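Long-range contact in ULam111 (Flavobacterium sp., PDB 5WUT), which probably hydrolyses the beta-1,3-glucan laminarin, as a glycoside hydrolase of family 16 with a beta-jelly-roll fold: residues 100-105 / 118-123. Sequence-based numbering, arbitrary orientation.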
ATOM      1  N   ALA A 100       0.313  -6.635  18.122  1.00  7.32           N
ATOM      2  CA  ALA A 100       1.553  -6.765  17.372  1.00  8.22           C
ATOM      3  C   ALA A 100       1.791  -8.181  16.875  1.00 10.06           C
ATOM      4  O   ALA A 100       1.457  -9.154  17.542  1.00 10.06           O
ATOM      5  CB  ALA A 100       2.723  -6.317  18.223  1.00  9.90           C
ATOM      6  N   PHE A 101       2.384  -8.278  15.691  1.00  8.17           N
ATOM      7  CA  PHE A 101       2.958  -9.519  15.173  1.00  8.55           C
ATOM      8  C   PHE A 101       4.381  -9.182  14.760  1.00  9.07           C
ATOM      9  O   PHE A 101       4.600  -8.265  13.965  1.00  8.90           O
ATOM     10  CB  PHE A 101       2.136 -10.071  13.989  1.00  9.90           C
ATOM     11  CG  PHE A 101       2.868 -11.109  13.167  1.00  8.81           C
ATOM     12  CD1 PHE A 101       3.290 -12.292  13.748  1.00 10.76           C
ATOM     13  CD2 PHE A 101       3.137 -10.895  11.817  1.00  9.45           C
ATOM     14  CE1 PHE A 101       3.969 -13.254  13.001  1.00 12.05           C
ATOM     15  CE2 PHE A 101       3.821 -11.856  11.067  1.00  8.91           C
ATOM     16  CZ  PHE A 101       4.228 -13.036  11.667  1.00 10.26           C
ATOM     17  N   TRP A 102       5.351  -9.892  15.313  1.00  7.86           N
ATOM     18  CA  TRP A 102       6.735  -9.461  15.189  1.00  8.52           C
ATOM     19  C   TRP A 102       7.691 -10.618  15.411  1.00  8.34           C
ATOM     20  O   TRP A 102       7.246 -11.753  15.605  1.00  8.66           O
ATOM     21  CB  TRP A 102       7.002  -8.294  16.169  1.00  6.88           C
ATOM     22  CG  TRP A 102       6.621  -8.520  17.625  1.00  9.03           C
ATOM     23  CD1 TRP A 102       5.375  -8.754  18.127  1.00  8.06           C
ATOM     24  CD2 TRP A 102       7.505  -8.447  18.750  1.00  8.41           C
ATOM     25  NE1 TRP A 102       5.431  -8.860  19.514  1.00  8.44           N
ATOM     26  CE2 TRP A 102       6.731  -8.675  19.911  1.00  9.87           C
ATOM     27  CE3 TRP A 102       8.882  -8.231  18.884  1.00  9.88           C
ATOM     28  CZ2 TRP A 102       7.288  -8.695  21.188  1.00 11.31           C
ATOM     29  CZ3 TRP A 102       9.440  -8.246  20.162  1.00 11.27           C
ATOM     30  CH2 TRP A 102       8.632  -8.475  21.296  1.00 10.90           C
ATOM     31  N   MET A 103       8.993 -10.359  15.284  1.00  7.88           N
ATOM     32  CA  MET A 103      10.004 -11.414  15.400  1.00  8.18           C
ATOM     33  C   MET A 103      11.212 -10.982  16.211  1.00  9.06           C
ATOM     34  O   MET A 103      11.567  -9.809  16.207  1.00  8.40           O
ATOM     35  CB  MET A 103      10.471 -11.874  14.007  1.00  8.55           C
ATOM     36  CG  MET A 103       9.345 -12.382  13.145  1.00  8.22           C
ATOM     37  SD  MET A 103       9.889 -13.007  11.553  1.00 13.30           S
ATOM     38  CE  MET A 103      10.501 -14.624  12.013  1.00 16.33           C
ATOM     39  N   LEU A 104      11.832 -11.942  16.904  1.00  8.60           N
ATOM     40  CA  LEU A 104      13.056 -11.702  17.666  1.00  9.35           C
ATOM     41  C   LEU A 104      14.156 -12.671  17.282  1.00  8.93           C
ATOM     42  O   LEU A 104      13.880 -13.812  16.910  1.00 10.71           O
ATOM     43  CB  LEU A 104      12.780 -11.814  19.169  1.00  9.21           C
ATOM     44  CG  LEU A 104      12.135 -10.583  19.786  1.00  9.76           C
ATOM     45  CD1 LEU A 104      11.621 -10.911  21.202  1.00 10.13           C
ATOM     46  CD2 LEU A 104      13.158  -9.451  19.835  1.00  9.43           C
ATOM     47  N   GLY A 105      15.402 -12.224  17.366  1.00  8.62           N
ATOM     48  CA  GLY A 105      16.534 -13.051  16.970  1.00  8.91           C
ATOM     49  C   GLY A 105      16.717 -14.267  17.859  1.00 11.54           C
ATOM     50  O   GLY A 105      16.567 -14.189  19.077  1.00 11.89           O
ATOM     51  N   GLU A 118      15.218  -7.279  16.148  1.00  7.71           N
ATOM     52  CA  GLU A 118      13.768  -7.367  16.218  1.00  6.98           C
ATOM     53  C   GLU A 118      13.181  -6.902  14.896  1.00  8.90           C
ATOM     54  O   GLU A 118      13.674  -5.932  14.314  1.00 10.00           O
ATOM     55  CB  GLU A 118      13.241  -6.507  17.375  1.00 11.24           C
ATOM     56  CG  GLU A 118      11.715  -6.393  17.451  1.00  9.54           C
ATOM     57  CD  GLU A 118      11.227  -5.539  18.617  1.00 11.23           C
ATOM     58  OE1 GLU A 118      11.973  -5.357  19.603  1.00 13.34           O
ATOM     59  OE2 GLU A 118      10.091  -5.045  18.551  1.00 10.39           O
ATOM     60  N   ILE A 119      12.145  -7.593  14.427  1.00  9.14           N
ATOM     61  CA  ILE A 119      11.417  -7.210  13.210  1.00  8.41           C
ATOM     62  C   ILE A 119       9.951  -6.983  13.557  1.00  8.90           C
ATOM     63  O   ILE A 119       9.274  -7.908  13.999  1.00  8.19           O
ATOM     64  CB  ILE A 119      11.499  -8.292  12.095  1.00  8.84           C
ATOM     65  CG1 ILE A 119      12.936  -8.786  11.909  1.00 10.10           C
ATOM     66  CG2 ILE A 119      10.876  -7.749  10.773  1.00  9.25           C
ATOM     67  CD1 ILE A 119      13.053  -9.963  10.965  1.00  7.54           C
ATOM     68  N   ASP A 120       9.465  -5.756  13.369  1.00  8.38           N
ATOM     69  CA  ASP A 120       8.091  -5.413  13.702  1.00  8.82           C
ATOM     70  C   ASP A 120       7.254  -5.373  12.435  1.00 10.56           C
ATOM     71  O   ASP A 120       7.379  -4.448  11.617  1.00  9.75           O
ATOM     72  CB  ASP A 120       8.013  -4.061  14.410  1.00 10.04           C
ATOM     73  CG  ASP A 120       8.728  -4.056  15.732  1.00 13.48           C
ATOM     74  OD1 ASP A 120       8.827  -5.120  16.356  1.00 11.93           O
ATOM     75  OD2 ASP A 120       9.152  -2.970  16.163  1.00 17.55           O
ATOM     76  N   ILE A 121       6.376  -6.359  12.292  1.00  7.59           N
ATOM     77  CA  ILE A 121       5.681  -6.586  11.027  1.00  7.39           C
ATOM     78  C   ILE A 121       4.249  -6.032  11.026  1.00 10.00           C
ATOM     79  O   ILE A 121       3.862  -5.298  10.114  1.00 10.10           O
ATOM     80  CB  ILE A 121       5.661  -8.096  10.703  1.00  8.15           C
ATOM     81  CG1 ILE A 121       7.093  -8.651  10.708  1.00  8.47           C
ATOM     82  CG2 ILE A 121       4.960  -8.338   9.361  1.00  9.00           C
ATOM     83  CD1 ILE A 121       7.166 -10.189  10.567  1.00 11.98           C
ATOM     84  N   LEU A 122       3.454  -6.415  12.032  1.00  8.13           N
ATOM     85  CA  LEU A 122       2.155  -5.804  12.281  1.00  9.45           C
ATOM     86  C   LEU A 122       2.312  -4.988  13.549  1.00  9.09           C
ATOM     87  O   LEU A 122       2.610  -5.541  14.596  1.00  9.38           O
ATOM     88  CB  LEU A 122       1.047  -6.865  12.440  1.00 10.75           C
ATOM     89  CG  LEU A 122      -0.416  -6.442  12.690  1.00 10.70           C
ATOM     90  CD1 LEU A 122      -1.284  -7.665  12.503  1.00 11.88           C
ATOM     91  CD2 LEU A 122      -0.716  -5.809  14.059  1.00 12.05           C
ATOM     92  N   GLU A 123       2.144  -3.672  13.446  1.00  8.97           N
ATOM     93  CA  GLU A 123       2.180  -2.802  14.623  1.00 10.30           C
ATOM     94  C   GLU A 123       1.115  -1.736  14.474  1.00 10.74           C
ATOM     95  O   GLU A 123       1.095  -0.997  13.485  1.00 12.29           O
ATOM     96  CB  GLU A 123       3.531  -2.126  14.791  1.00 13.43           C
ATOM     97  CG  GLU A 123       4.699  -3.056  14.880  1.00 12.73           C
ATOM     98  CD  GLU A 123       4.802  -3.751  16.221  1.00 16.45           C
ATOM     99  OE1 GLU A 123       4.187  -3.283  17.208  1.00 15.38           O
ATOM    100  OE2 GLU A 123       5.516  -4.776  16.278  1.00 16.18           O
TER
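Ala100 sets its CB 3.5 Å from Glu123 OE1, an oxygen whose hydrogen bond is to Trp98 NE1. One residue on, Phe101 and Leu122 pair, but the carbonyl oxygen of Phe101 takes two in-plane N-H groups, from Ile121 N at 3.1 Å and Leu122 N at 2.9 Å, the latter straighter (168°). This is a classic beta bulge: the extra residue, Ile121, lies beside the Phe101 ring, Ile121 CD1 3.8 Å from Phe101 CE2. Regular pairing resumes with Trp102 opposite Asp120. With CG between backbone N and carbonyl carbon (chi1 52°), the indole of Trp102 crosses the Glu118 carboxylate at a slant, Trp102 CE3 3.4 Å from Glu118 OE2, the planes 45° apart; its NE1 is hydrogen-bonded to Asn205 OD1, and Glu118 OE1 to Trp113 NE1. Met103 exchanges two backbone hydrogen bonds with Ile119 and brings CG within 4.0 Å of Ile121 CD1. Leu104 CD2 rests against the aliphatic stem of Glu118. An alanine replacing Glu118 would probably leave Trp113 NE1 without its acceptor and open a gap beside the indole. By adding one residue, the bulge lets Glu118, Asp120 and Glu123 project from the side of the sheet carrying Trp102, as expected of the family 16 Glu-Ile-Asp-Ile-Leu-Glu signature, whose acids form the catalytic centre in relatives.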